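PDB 4FMH: VP1 from Merkel cell polyomavirus, which builds the icosahedral capsid from units of five disulfide-linked copies and binds sialylated glycans, serving attachment to and entry into host cells. Local coordinates for residues G162-T165 and I166-L170; G180-P183 and Q184-A187; S205-E208 and N209-Y212; P244-G248 and D249-I253. One frame throughout, in Å; residues are numbered along the deposited sequence.

Interaction 1 (G162-T165 and I166-L170)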
ATOM      1  N   GLY B 162      19.625  -7.087 -34.920  1.00 19.51           N
ATOM      2  CA  GLY B 162      18.785  -6.411 -33.926  1.00 19.30           C
ATOM      3  C   GLY B 162      17.686  -7.286 -33.345  1.00 18.35           C
ATOM      4  O   GLY B 162      17.537  -8.443 -33.731  1.00 17.56           O
ATOM      5  N   PRO B 163      16.901  -6.734 -32.406  1.00 18.00           N
ATOM      6  CA  PRO B 163      15.778  -7.477 -31.835  1.00 17.47           C
ATOM      7  C   PRO B 163      14.582  -7.515 -32.790  1.00 17.24           C
ATOM      8  O   PRO B 163      14.589  -6.833 -33.811  1.00 16.70           O
ATOM      9  CB  PRO B 163      15.427  -6.653 -30.595  1.00 16.55           C
ATOM     10  CG  PRO B 163      15.767  -5.264 -30.980  1.00 18.23           C
ATOM     11  CD  PRO B 163      16.993  -5.369 -31.855  1.00 17.18           C
ATOM     12  N   ILE B 164      13.567  -8.304 -32.453  1.00 16.90           N
ATOM     13  CA  ILE B 164      12.323  -8.311 -33.214  1.00 16.85           C
ATOM     14  C   ILE B 164      11.402  -7.214 -32.685  1.00 16.49           C
ATOM     15  O   ILE B 164      11.047  -7.211 -31.511  1.00 14.38           O
ATOM     16  CB  ILE B 164      11.625  -9.690 -33.164  1.00 18.59           C
ATOM     17  CG1 ILE B 164      12.485 -10.734 -33.891  1.00 18.29           C
ATOM     18  CG2 ILE B 164      10.221  -9.615 -33.798  1.00 16.70           C
ATOM     19  CD1 ILE B 164      12.347 -12.124 -33.342  1.00 25.67           C
ATOM     20  N   THR B 165      11.031  -6.282 -33.558  1.00 17.40           N
ATOM     21  CA  THR B 165      10.133  -5.188 -33.184  1.00 17.48           C
ATOM     22  C   THR B 165       8.970  -5.096 -34.177  1.00 17.65           C
ATOM     23  O   THR B 165       8.813  -5.971 -35.029  1.00 17.78           O
ATOM     24  CB  THR B 165      10.886  -3.831 -33.064  1.00 18.32           C
ATOM     25  OG1 THR B 165      11.443  -3.473 -34.334  1.00 18.56           O
ATOM     26  CG2 THR B 165      12.011  -3.911 -32.020  1.00 18.16           C
ATOM     27  N   ILE B 166       8.147  -4.057 -34.049  1.00 17.00           N
ATOM     28  CA  ILE B 166       6.931  -3.932 -34.850  1.00 16.92           C
ATOM     29  C   ILE B 166       7.230  -3.857 -36.352  1.00 17.71           C
ATOM     30  O   ILE B 166       6.555  -4.506 -37.156  1.00 16.94           O
ATOM     31  CB  ILE B 166       6.044  -2.744 -34.383  1.00 15.82           C
ATOM     32  CG1 ILE B 166       5.566  -2.970 -32.937  1.00 14.83           C
ATOM     33  CG2 ILE B 166       4.842  -2.560 -35.317  1.00 17.55           C
ATOM     34  CD1 ILE B 166       4.630  -1.871 -32.388  1.00 14.72           C
ATOM     35  N   GLU B 167       8.242  -3.078 -36.726  1.00 18.57           N
ATOM     36  CA  GLU B 167       8.654  -2.992 -38.132  1.00 20.94           C
ATOM     37  C   GLU B 167       8.988  -4.385 -38.699  1.00 20.63           C
ATOM     38  O   GLU B 167       8.669  -4.682 -39.853  1.00 21.16           O
ATOM     39  CB  GLU B 167       9.833  -2.019 -38.309  1.00 21.46           C
ATOM     40  CG  GLU B 167      10.232  -1.786 -39.772  1.00 29.00           C
ATOM     41  CD  GLU B 167      11.148  -0.580 -39.979  1.00 36.18           C
ATOM     42  OE1 GLU B 167      11.372   0.198 -39.023  1.00 36.46           O
ATOM     43  OE2 GLU B 167      11.645  -0.418 -41.114  1.00 38.80           O
ATOM     44  N   THR B 168       9.608  -5.229 -37.874  1.00 19.57           N
ATOM     45  CA  THR B 168       9.915  -6.608 -38.254  1.00 20.74           C
ATOM     46  C   THR B 168       8.663  -7.392 -38.665  1.00 20.92           C
ATOM     47  O   THR B 168       8.664  -8.060 -39.694  1.00 20.56           O
ATOM     48  CB  THR B 168      10.636  -7.378 -37.119  1.00 19.02           C
ATOM     49  OG1 THR B 168      11.637  -6.541 -36.526  1.00 17.99           O
ATOM     50  CG2 THR B 168      11.283  -8.662 -37.660  1.00 18.90           C
ATOM     51  N   VAL B 169       7.607  -7.320 -37.856  1.00 20.46           N
ATOM     52  CA  VAL B 169       6.398  -8.102 -38.125  1.00 21.46           C
ATOM     53  C   VAL B 169       5.533  -7.496 -39.232  1.00 21.74           C
ATOM     54  O   VAL B 169       4.883  -8.230 -39.979  1.00 22.29           O
ATOM     55  CB  VAL B 169       5.552  -8.383 -36.841  1.00 21.26           C
ATOM     56  CG1 VAL B 169       6.423  -8.989 -35.747  1.00 20.81           C
ATOM     57  CG2 VAL B 169       4.873  -7.124 -36.337  1.00 24.15           C
ATOM     58  N   LEU B 170       5.532  -6.167 -39.339  1.00 20.82           N
ATOM     59  CA  LEU B 170       4.741  -5.478 -40.360  1.00 21.92           C
ATOM     60  C   LEU B 170       5.388  -5.500 -41.752  1.00 23.79           C
ATOM     61  O   LEU B 170       4.694  -5.369 -42.771  1.00 23.51           O
ATOM     62  CB  LEU B 170       4.456  -4.029 -39.950  1.00 21.86           C
ATOM     63  CG  LEU B 170       3.566  -3.720 -38.737  1.00 21.18           C
ATOM     64  CD1 LEU B 170       3.364  -2.206 -38.632  1.00 18.69           C
ATOM     65  CD2 LEU B 170       2.223  -4.436 -38.811  1.00 22.91           C
TER
HETATM   66  O   HOH W   1      10.153  -1.223 -35.103  1.00 13.52           O

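Interaction 2 (G180-P183 and Q184-A187)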
ATOM      1  N   GLY B 180      -0.886   3.456 -30.289  1.00 14.52           N
ATOM      2  CA  GLY B 180      -2.087   2.828 -29.730  1.00 14.01           C
ATOM      3  C   GLY B 180      -2.095   1.343 -30.059  1.00 13.48           C
ATOM      4  O   GLY B 180      -1.067   0.781 -30.448  1.00 14.23           O
ATOM      5  N   LEU B 181      -3.247   0.700 -29.898  1.00 13.27           N
ATOM      6  CA  LEU B 181      -3.369  -0.719 -30.226  1.00 14.30           C
ATOM      7  C   LEU B 181      -3.627  -0.898 -31.720  1.00 15.91           C
ATOM      8  O   LEU B 181      -4.702  -0.543 -32.218  1.00 16.80           O
ATOM      9  CB  LEU B 181      -4.472  -1.391 -29.398  1.00 14.08           C
ATOM     10  CG  LEU B 181      -4.423  -2.923 -29.268  1.00 15.56           C
ATOM     11  CD1 LEU B 181      -5.382  -3.392 -28.185  1.00 14.91           C
ATOM     12  CD2 LEU B 181      -4.720  -3.636 -30.603  1.00 16.19           C
ATOM     13  N   ASP B 182      -2.628  -1.437 -32.420  1.00 15.61           N
ATOM     14  CA  ASP B 182      -2.762  -1.828 -33.830  1.00 17.12           C
ATOM     15  C   ASP B 182      -2.846  -3.358 -33.874  1.00 16.58           C
ATOM     16  O   ASP B 182      -1.896  -4.038 -33.497  1.00 17.12           O
ATOM     17  CB  ASP B 182      -1.566  -1.312 -34.640  1.00 16.74           C
ATOM     18  CG  ASP B 182      -1.507  -1.863 -36.078  1.00 18.94           C
ATOM     19  OD1 ASP B 182      -2.488  -2.437 -36.589  1.00 18.30           O
ATOM     20  OD2 ASP B 182      -0.438  -1.706 -36.707  1.00 23.18           O
ATOM     21  N   PRO B 183      -3.993  -3.901 -34.312  1.00 18.76           N
ATOM     22  CA  PRO B 183      -4.198  -5.357 -34.334  1.00 20.12           C
ATOM     23  C   PRO B 183      -3.190  -6.117 -35.208  1.00 20.20           C
ATOM     24  O   PRO B 183      -3.000  -7.315 -35.021  1.00 20.20           O
ATOM     25  CB  PRO B 183      -5.610  -5.508 -34.908  1.00 20.22           C
ATOM     26  CG  PRO B 183      -6.256  -4.193 -34.687  1.00 24.64           C
ATOM     27  CD  PRO B 183      -5.170  -3.177 -34.818  1.00 20.56           C
ATOM     28  N   GLN B 184      -2.551  -5.432 -36.150  1.00 19.96           N
ATOM     29  CA  GLN B 184      -1.547  -6.079 -36.994  1.00 20.79           C
ATOM     30  C   GLN B 184      -0.201  -6.232 -36.287  1.00 19.59           C
ATOM     31  O   GLN B 184       0.622  -7.056 -36.693  1.00 19.98           O
ATOM     32  CB  GLN B 184      -1.373  -5.326 -38.309  1.00 21.11           C
ATOM     33  CG  GLN B 184      -2.613  -5.322 -39.185  1.00 28.79           C
ATOM     34  CD  GLN B 184      -2.409  -4.535 -40.460  1.00 37.00           C
ATOM     35  OE1 GLN B 184      -1.735  -4.990 -41.387  1.00 42.10           O
ATOM     36  NE2 GLN B 184      -2.993  -3.346 -40.517  1.00 40.18           N
ATOM     37  N   ALA B 185       0.025  -5.444 -35.235  1.00 18.12           N
ATOM     38  CA  ALA B 185       1.296  -5.484 -34.498  1.00 17.19           C
ATOM     39  C   ALA B 185       1.297  -6.611 -33.471  1.00 17.30           C
ATOM     40  O   ALA B 185       1.192  -6.371 -32.265  1.00 16.34           O
ATOM     41  CB  ALA B 185       1.580  -4.129 -33.826  1.00 16.13           C
ATOM     42  N   LYS B 186       1.397  -7.846 -33.957  1.00 18.04           N
ATOM     43  CA  LYS B 186       1.364  -9.021 -33.086  1.00 17.85           C
ATOM     44  C   LYS B 186       2.562  -9.934 -33.336  1.00 17.70           C
ATOM     45  O   LYS B 186       3.135  -9.942 -34.429  1.00 16.92           O
ATOM     46  CB  LYS B 186       0.046  -9.783 -33.255  1.00 18.95           C
ATOM     47  CG  LYS B 186      -1.171  -9.015 -32.728  1.00 19.43           C
ATOM     48  CD  LYS B 186      -2.418  -9.887 -32.677  1.00 26.79           C
ATOM     49  CE  LYS B 186      -3.664  -9.059 -32.405  1.00 23.51           C
ATOM     50  NZ  LYS B 186      -3.672  -8.506 -31.040  1.00 24.88           N
ATOM     51  N   ALA B 187       2.951 -10.680 -32.309  1.00 16.15           N
ATOM     52  CA  ALA B 187       4.077 -11.608 -32.405  1.00 16.34           C
ATOM     53  C   ALA B 187       3.932 -12.701 -31.361  1.00 17.05           C
ATOM     54  O   ALA B 187       3.069 -12.624 -30.483  1.00 15.71           O
ATOM     55  CB  ALA B 187       5.402 -10.870 -32.211  1.00 16.26           C
TER

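Interaction 3 (S205-E208 and N209-Y212)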
ATOM      1  N   SER B 205      -6.073 -10.430 -26.000  1.00 15.23           N
ATOM      2  CA  SER B 205      -7.078 -10.953 -26.923  1.00 16.68           C
ATOM      3  C   SER B 205      -6.784 -12.400 -27.316  1.00 16.73           C
ATOM      4  O   SER B 205      -7.607 -13.064 -27.944  1.00 16.58           O
ATOM      5  CB  SER B 205      -7.198 -10.069 -28.174  1.00 17.61           C
ATOM      6  OG  SER B 205      -6.090 -10.230 -29.038  1.00 17.46           O
ATOM      7  N   LYS B 206      -5.596 -12.877 -26.961  1.00 15.08           N
ATOM      8  CA  LYS B 206      -5.222 -14.252 -27.249  1.00 16.08           C
ATOM      9  C   LYS B 206      -4.834 -14.919 -25.935  1.00 15.99           C
ATOM     10  O   LYS B 206      -5.528 -14.723 -24.930  1.00 14.97           O
ATOM     11  CB  LYS B 206      -4.122 -14.300 -28.314  1.00 16.35           C
ATOM     12  CG  LYS B 206      -4.587 -13.738 -29.663  1.00 18.44           C
ATOM     13  CD  LYS B 206      -3.526 -13.820 -30.750  1.00 22.04           C
ATOM     14  CE  LYS B 206      -3.325 -15.250 -31.222  1.00 28.30           C
ATOM     15  NZ  LYS B 206      -2.275 -15.338 -32.278  1.00 35.33           N
ATOM     16  N   ASN B 207      -3.749 -15.694 -25.933  1.00 14.09           N
ATOM     17  CA  ASN B 207      -3.239 -16.341 -24.711  1.00 14.71           C
ATOM     18  C   ASN B 207      -4.256 -17.187 -23.936  1.00 15.67           C
ATOM     19  O   ASN B 207      -4.222 -17.246 -22.707  1.00 15.30           O
ATOM     20  CB  ASN B 207      -2.573 -15.305 -23.792  1.00 13.93           C
ATOM     21  CG  ASN B 207      -1.234 -14.856 -24.317  1.00 15.14           C
ATOM     22  OD1 ASN B 207      -0.380 -15.683 -24.632  1.00 13.70           O
ATOM     23  ND2 ASN B 207      -1.040 -13.538 -24.426  1.00 12.93           N
ATOM     24  N   GLU B 208      -5.143 -17.854 -24.669  1.00 17.60           N
ATOM     25  CA  GLU B 208      -6.132 -18.754 -24.072  1.00 19.40           C
ATOM     26  C   GLU B 208      -5.437 -19.891 -23.318  1.00 18.37           C
ATOM     27  O   GLU B 208      -5.934 -20.365 -22.299  1.00 18.67           O
ATOM     28  CB  GLU B 208      -7.071 -19.321 -25.149  1.00 21.15           C
ATOM     29  CG  GLU B 208      -8.035 -18.293 -25.779  1.00 29.81           C
ATOM     30  CD  GLU B 208      -7.489 -17.588 -27.042  1.00 38.50           C
ATOM     31  OE1 GLU B 208      -8.287 -16.864 -27.687  1.00 41.90           O
ATOM     32  OE2 GLU B 208      -6.290 -17.748 -27.400  1.00 35.95           O
ATOM     33  N   ASN B 209      -4.270 -20.293 -23.817  1.00 16.48           N
ATOM     34  CA  ASN B 209      -3.534 -21.443 -23.304  1.00 15.80           C
ATOM     35  C   ASN B 209      -2.259 -21.051 -22.527  1.00 14.87           C
ATOM     36  O   ASN B 209      -1.315 -21.839 -22.407  1.00 13.39           O
ATOM     37  CB  ASN B 209      -3.227 -22.396 -24.467  1.00 16.34           C
ATOM     38  CG  ASN B 209      -2.827 -23.789 -24.004  1.00 18.35           C
ATOM     39  OD1 ASN B 209      -3.369 -24.320 -23.034  1.00 15.08           O
ATOM     40  ND2 ASN B 209      -1.873 -24.388 -24.707  1.00 15.64           N
ATOM     41  N   SER B 210      -2.251 -19.818 -22.014  1.00 13.36           N
ATOM     42  CA  SER B 210      -1.207 -19.314 -21.117  1.00 13.59           C
ATOM     43  C   SER B 210      -1.841 -18.587 -19.931  1.00 12.82           C
ATOM     44  O   SER B 210      -2.984 -18.145 -20.011  1.00 13.65           O
ATOM     45  CB  SER B 210      -0.278 -18.343 -21.851  1.00 12.69           C
ATOM     46  OG  SER B 210       0.480 -18.994 -22.859  1.00 15.63           O
ATOM     47  N   ARG B 211      -1.087 -18.480 -18.837  1.00 12.53           N
ATOM     48  CA  ARG B 211      -1.439 -17.621 -17.714  1.00 12.35           C
ATOM     49  C   ARG B 211      -0.292 -16.642 -17.518  1.00 12.25           C
ATOM     50  O   ARG B 211       0.869 -17.056 -17.431  1.00 12.32           O
ATOM     51  CB  ARG B 211      -1.647 -18.439 -16.432  1.00 12.79           C
ATOM     52  CG  ARG B 211      -2.541 -19.668 -16.576  1.00 12.19           C
ATOM     53  CD  ARG B 211      -3.999 -19.310 -16.857  1.00  9.63           C
ATOM     54  NE  ARG B 211      -4.816 -20.520 -16.981  1.00 17.81           N
ATOM     55  CZ  ARG B 211      -5.151 -21.108 -18.133  1.00 21.06           C
ATOM     56  NH1 ARG B 211      -4.767 -20.603 -19.303  1.00 18.25           N
ATOM     57  NH2 ARG B 211      -5.886 -22.212 -18.116  1.00 19.94           N
ATOM     58  N   TYR B 212      -0.595 -15.347 -17.477  1.00 11.71           N
ATOM     59  CA  TYR B 212       0.455 -14.355 -17.242  1.00  9.77           C
ATOM     60  C   TYR B 212       0.046 -13.361 -16.169  1.00  9.86           C
ATOM     61  O   TYR B 212      -1.148 -13.127 -15.956  1.00  9.23           O
ATOM     62  CB  TYR B 212       0.871 -13.645 -18.538  1.00  9.86           C
ATOM     63  CG  TYR B 212      -0.196 -12.799 -19.185  1.00 12.46           C
ATOM     64  CD1 TYR B 212      -0.458 -11.497 -18.739  1.00 14.30           C
ATOM     65  CD2 TYR B 212      -0.924 -13.286 -20.276  1.00 12.56           C
ATOM     66  CE1 TYR B 212      -1.449 -10.710 -19.351  1.00 12.39           C
ATOM     67  CE2 TYR B 212      -1.901 -12.511 -20.894  1.00 13.51           C
ATOM     68  CZ  TYR B 212      -2.157 -11.228 -20.429  1.00 15.89           C
ATOM     69  OH  TYR B 212      -3.127 -10.470 -21.048  1.00 13.34           O
TER
HETATM   70  O   HOH W   2       0.057 -18.276 -25.262  1.00 13.03           O

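Interaction 4 (P244-G248 and D249-I253)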
ATOM      1  N   PRO B 244      -3.006 -24.626 -18.436  1.00 16.09           N
ATOM      2  CA  PRO B 244      -2.395 -24.654 -19.772  1.00 16.08           C
ATOM      3  C   PRO B 244      -2.049 -26.083 -20.209  1.00 17.15           C
ATOM      4  O   PRO B 244      -1.535 -26.873 -19.408  1.00 16.08           O
ATOM      5  CB  PRO B 244      -1.123 -23.832 -19.588  1.00 15.22           C
ATOM      6  CG  PRO B 244      -1.469 -22.883 -18.480  1.00 15.89           C
ATOM      7  CD  PRO B 244      -2.311 -23.685 -17.536  1.00 15.08           C
ATOM      8  N   LEU B 245      -2.350 -26.402 -21.465  1.00 16.16           N
ATOM      9  CA  LEU B 245      -2.132 -27.740 -21.994  1.00 18.14           C
ATOM     10  C   LEU B 245      -0.947 -27.712 -22.951  1.00 17.85           C
ATOM     11  O   LEU B 245      -0.943 -26.958 -23.925  1.00 16.63           O
ATOM     12  CB  LEU B 245      -3.394 -28.256 -22.688  1.00 19.81           C
ATOM     13  CG  LEU B 245      -4.648 -28.401 -21.819  1.00 21.74           C
ATOM     14  CD1 LEU B 245      -5.883 -28.595 -22.694  1.00 22.73           C
ATOM     15  CD2 LEU B 245      -4.504 -29.546 -20.823  1.00 24.37           C
ATOM     16  N   CYS B 246       0.053 -28.538 -22.664  1.00 18.75           N
ATOM     17  CA  CYS B 246       1.342 -28.439 -23.344  1.00 20.92           C
ATOM     18  C   CYS B 246       1.363 -29.108 -24.715  1.00 23.44           C
ATOM     19  O   CYS B 246       1.468 -30.330 -24.831  1.00 24.31           O
ATOM     20  CB  CYS B 246       2.457 -28.952 -22.442  1.00 20.05           C
ATOM     21  SG  CYS B 246       2.623 -27.987 -20.907  1.00 21.10           S
ATOM     22  N   LYS B 247       1.256 -28.278 -25.746  1.00 25.24           N
ATOM     23  CA  LYS B 247       1.246 -28.740 -27.135  1.00 27.92           C
ATOM     24  C   LYS B 247       2.635 -29.204 -27.571  1.00 28.41           C
ATOM     25  O   LYS B 247       3.646 -28.552 -27.275  1.00 28.74           O
ATOM     26  CB  LYS B 247       0.701 -27.642 -28.057  1.00 27.73           C
ATOM     27  CG  LYS B 247      -0.802 -27.444 -27.905  1.00 31.31           C
ATOM     28  CD  LYS B 247      -1.290 -26.140 -28.499  1.00 34.79           C
ATOM     29  CE  LYS B 247      -2.800 -26.010 -28.307  1.00 38.76           C
ATOM     30  NZ  LYS B 247      -3.309 -24.654 -28.668  1.00 43.22           N
ATOM     31  N   GLY B 248       2.677 -30.349 -28.248  1.00 28.99           N
ATOM     32  CA  GLY B 248       3.938 -30.961 -28.660  1.00 29.69           C
ATOM     33  C   GLY B 248       4.852 -31.274 -27.487  1.00 29.60           C
ATOM     34  O   GLY B 248       6.076 -31.310 -27.643  1.00 30.47           O
ATOM     35  N   ASP B 249       4.254 -31.490 -26.313  1.00 28.32           N
ATOM     36  CA  ASP B 249       4.987 -31.811 -25.082  1.00 28.20           C
ATOM     37  C   ASP B 249       6.006 -30.732 -24.696  1.00 26.50           C
ATOM     38  O   ASP B 249       7.105 -31.036 -24.227  1.00 27.47           O
ATOM     39  CB  ASP B 249       5.658 -33.190 -25.184  1.00 29.67           C
ATOM     40  CG  ASP B 249       4.651 -34.328 -25.266  1.00 34.02           C
ATOM     41  OD1 ASP B 249       3.613 -34.266 -24.570  1.00 36.40           O
ATOM     42  OD2 ASP B 249       4.905 -35.293 -26.016  1.00 35.58           O
ATOM     43  N   GLY B 250       5.617 -29.474 -24.902  1.00 23.90           N
ATOM     44  CA  GLY B 250       6.456 -28.325 -24.590  1.00 21.33           C
ATOM     45  C   GLY B 250       5.773 -27.388 -23.616  1.00 19.38           C
ATOM     46  O   GLY B 250       4.597 -27.046 -23.787  1.00 19.54           O
ATOM     47  N   LEU B 251       6.516 -26.999 -22.584  1.00 17.51           N
ATOM     48  CA  LEU B 251       6.067 -26.022 -21.607  1.00 16.40           C
ATOM     49  C   LEU B 251       6.840 -24.726 -21.818  1.00 15.97           C
ATOM     50  O   LEU B 251       8.074 -24.723 -21.827  1.00 15.70           O
ATOM     51  CB  LEU B 251       6.293 -26.552 -20.185  1.00 16.92           C
ATOM     52  CG  LEU B 251       5.952 -25.638 -18.999  1.00 16.83           C
ATOM     53  CD1 LEU B 251       4.459 -25.471 -18.841  1.00 13.89           C
ATOM     54  CD2 LEU B 251       6.548 -26.216 -17.727  1.00 16.10           C
ATOM     55  N   PHE B 252       6.108 -23.634 -21.996  1.00 14.96           N
ATOM     56  CA  PHE B 252       6.723 -22.339 -22.242  1.00 14.89           C
ATOM     57  C   PHE B 252       6.718 -21.483 -20.989  1.00 13.96           C
ATOM     58  O   PHE B 252       5.677 -21.280 -20.369  1.00 13.71           O
ATOM     59  CB  PHE B 252       6.023 -21.619 -23.392  1.00 15.01           C
ATOM     60  CG  PHE B 252       6.449 -22.107 -24.753  1.00 20.55           C
ATOM     61  CD1 PHE B 252       5.907 -23.271 -25.288  1.00 23.11           C
ATOM     62  CD2 PHE B 252       7.408 -21.410 -25.489  1.00 23.43           C
ATOM     63  CE1 PHE B 252       6.302 -23.737 -26.556  1.00 26.07           C
ATOM     64  CE2 PHE B 252       7.808 -21.866 -26.758  1.00 24.66           C
ATOM     65  CZ  PHE B 252       7.251 -23.030 -27.286  1.00 22.83           C
ATOM     66  N   ILE B 253       7.905 -21.005 -20.624  1.00 14.18           N
ATOM     67  CA  ILE B 253       8.101 -20.187 -19.432  1.00 13.74           C
ATOM     68  C   ILE B 253       8.730 -18.866 -19.852  1.00 14.09           C
ATOM     69  O   ILE B 253       9.791 -18.854 -20.486  1.00 13.51           O
ATOM     70  CB  ILE B 253       9.001 -20.917 -18.410  1.00 15.12           C
ATOM     71  CG1 ILE B 253       8.461 -22.344 -18.179  1.00 18.22           C
ATOM     72  CG2 ILE B 253       9.179 -20.073 -17.138  1.00 12.74           C
ATOM     73  CD1 ILE B 253       8.309 -22.772 -16.747  1.00 24.25           C
TER
HETATM   74  O   HOH W   3       1.898 -32.502 -23.264  1.00 15.83           O

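Interaction 1 (G162-T165 and I166-L170)
T168 reaches back from the first turn of helix 166-170 to the residue just before it, T165. Its CB sits 3.1 Å from T165 O and also approaches I164, whose CG2 is 4.0 Å from T168 CB. From CB the two branches part company. With chi1 at -43°, OG1 stands beside its own backbone N and anti to the carbonyl carbon, which carries it up to the chain entering the helix. There it accepts the backbone N-H of T165, with 3.0 Å between T165 N and T168 OG1 and a nearly straight angle of 167° at the hydrogen. The same OG1 is hydrogen-bonded to T158 OG1, so the hydroxyl ties the helix start to an earlier part of the loop. The methyl branch, CG2, turns to the apolar side and meets I164 CG2 at 4.1 Å; the two side chains cross at about a right angle. I164 CG2 also lies against V169 CG1.

T165 holds the N-cap position, but its side chain makes no direct capping bond. A water instead donates to T165 OG1 and accepts from E167 N at 3.1 Å. V169 N adds a weak 3.4 Å bond to T165 O. A backbone N-H at the N-cap bound by a threonine oxygen three residues on is one half of a capping box, here opening the one short helix in a loop of the jelly roll.

Interaction 2 (G180-P183 and Q184-A187)
D182 and Q184 meet across a type I beta turn running from D182 to A185, and the D182 side chain closes an Asx turn inside it. The carboxylate and the Q184 amide stand almost perpendicular, their planes 88° apart. CG of D182 lies anti to its backbone N (chi1 171°), which swings OD1 round to the Q184 backbone, where Q184 N donates to D182 OD1 at 3.0 Å from well above the carboxylate plane. The aliphatic start of Q184 then runs past the same oxygen, with Q184 CB 3.5 Å from D182 OD1. The ends of both groups have other partners: D182 OD2 takes a hydrogen bond from N178, and Q184 OE1 one from R172.

Around the turn itself, A185 N donates to D182 O at 2.9 Å. A185 is in turn the centre of an inverse gamma turn, with a weak bond from K186 N to Q184 O, so the chain bends twice before strand 186-189 begins. P183, at the outer corner, packs on Y27 of the second subunit, which also receives L181.

K186 follows a different course, its chain lying alongside the P183 carbonyl on the way to a salt bridge with D203. It is bent at its last torsion, and its CE comes within 3.2 Å of P183 O.

Interaction 3 (S205-E208 and N209-Y212)
N209 is the third residue of a type I beta turn that runs from N207 to S210 and turns round E208 and N209; its side-chain amide points out to L245 N through OD1 and to E140 through ND2. S210 closes the turn: S210 N gives a weak 3.3 Å bond to N207 O. A water bridges their side chains, donating to N207 OD1 and accepting from S210 OG; N207 OD1 also receives the backbone N-H of D143. R211 bends at chi2 (-68°) and brings its guanidinium back over the turn. There NH1 bonds two carbonyls, S210 O at 3.1 Å in the guanidinium plane and E208 O at 3.2 Å tilted 22° from it. NE goes to L236 O. Y212 ends the walk with its ring beside the N207 amide: CE2 is 3.8 Å from N207 ND2, and the planes are 71° apart, an oblique meeting. ND2 itself donates to D203 O.

This turn leads into strand 210-217, which runs antiparallel to strand 131-138 through R211 and I137. L142 of strand 142-146 packs on N207, S210 and Y212, and the second subunit meets the strand start through N230, S229 and, at the Y212 hydroxyl, E100.

Interaction 4 (P244-G248 and D249-I253)
The carbonyl of K247 and the N-H of G250 meet across a tight reversal, G250 N standing above the carbonyl plane, 56° out of it, and 3.2 Å from K247 O. The D249 carboxylate returns to C246 through a water, which donates both to D249 OD1 at 2.8 Å and to C246 O at 2.7 Å. D249 N adds a weak direct bond to that same C246 O, at 3.4 Å.

On the inner side of the turn C246 faces strand 250-263. Its CB presses to 3.2 Å from G250 O, a buried oxygen for which the model offers no hydrogen-bond partner. With SG anti to the carbonyl carbon (chi1 -62°), the sulfur lies 3.7 Å from L251 CD1, and L282 of strand 269-287 packs against both side chains. K247 turns the other way, to a salt bridge with E140.

G248 and D249 both have positive phi, the left-handed helical region. With the K247-G250 bond, they make a left-handed beta turn of the type I'/III' kind, which reverses the chain and starts strand 250-263 in the VP1 jelly roll; L251 already pairs with V75 there.

All four are turns or caps that launch the element after them: interaction 1 a helix, the others strands. Interaction 3 is the most buried, though E208 at its corner is exposed; interactions 2 and 4 each have two exposed residues. Between interactions 1 and 2, V169 packs on K186 and A187 of strand 186-189, while I166 and L170 lie on A185 and Q184 of the turn before it. Interactions 3 and 4 serve the same large sheet and are joined through N209 and L245. Chemistry follows place: a threonine hydroxyl inside the helix takes the N-cap N-H, an aspartate closes an Asx turn, arginine and asparagine stitch the buried turn, and interaction 4 adds sulfur packing. Interactions 2 and 3 alone touch the second subunit.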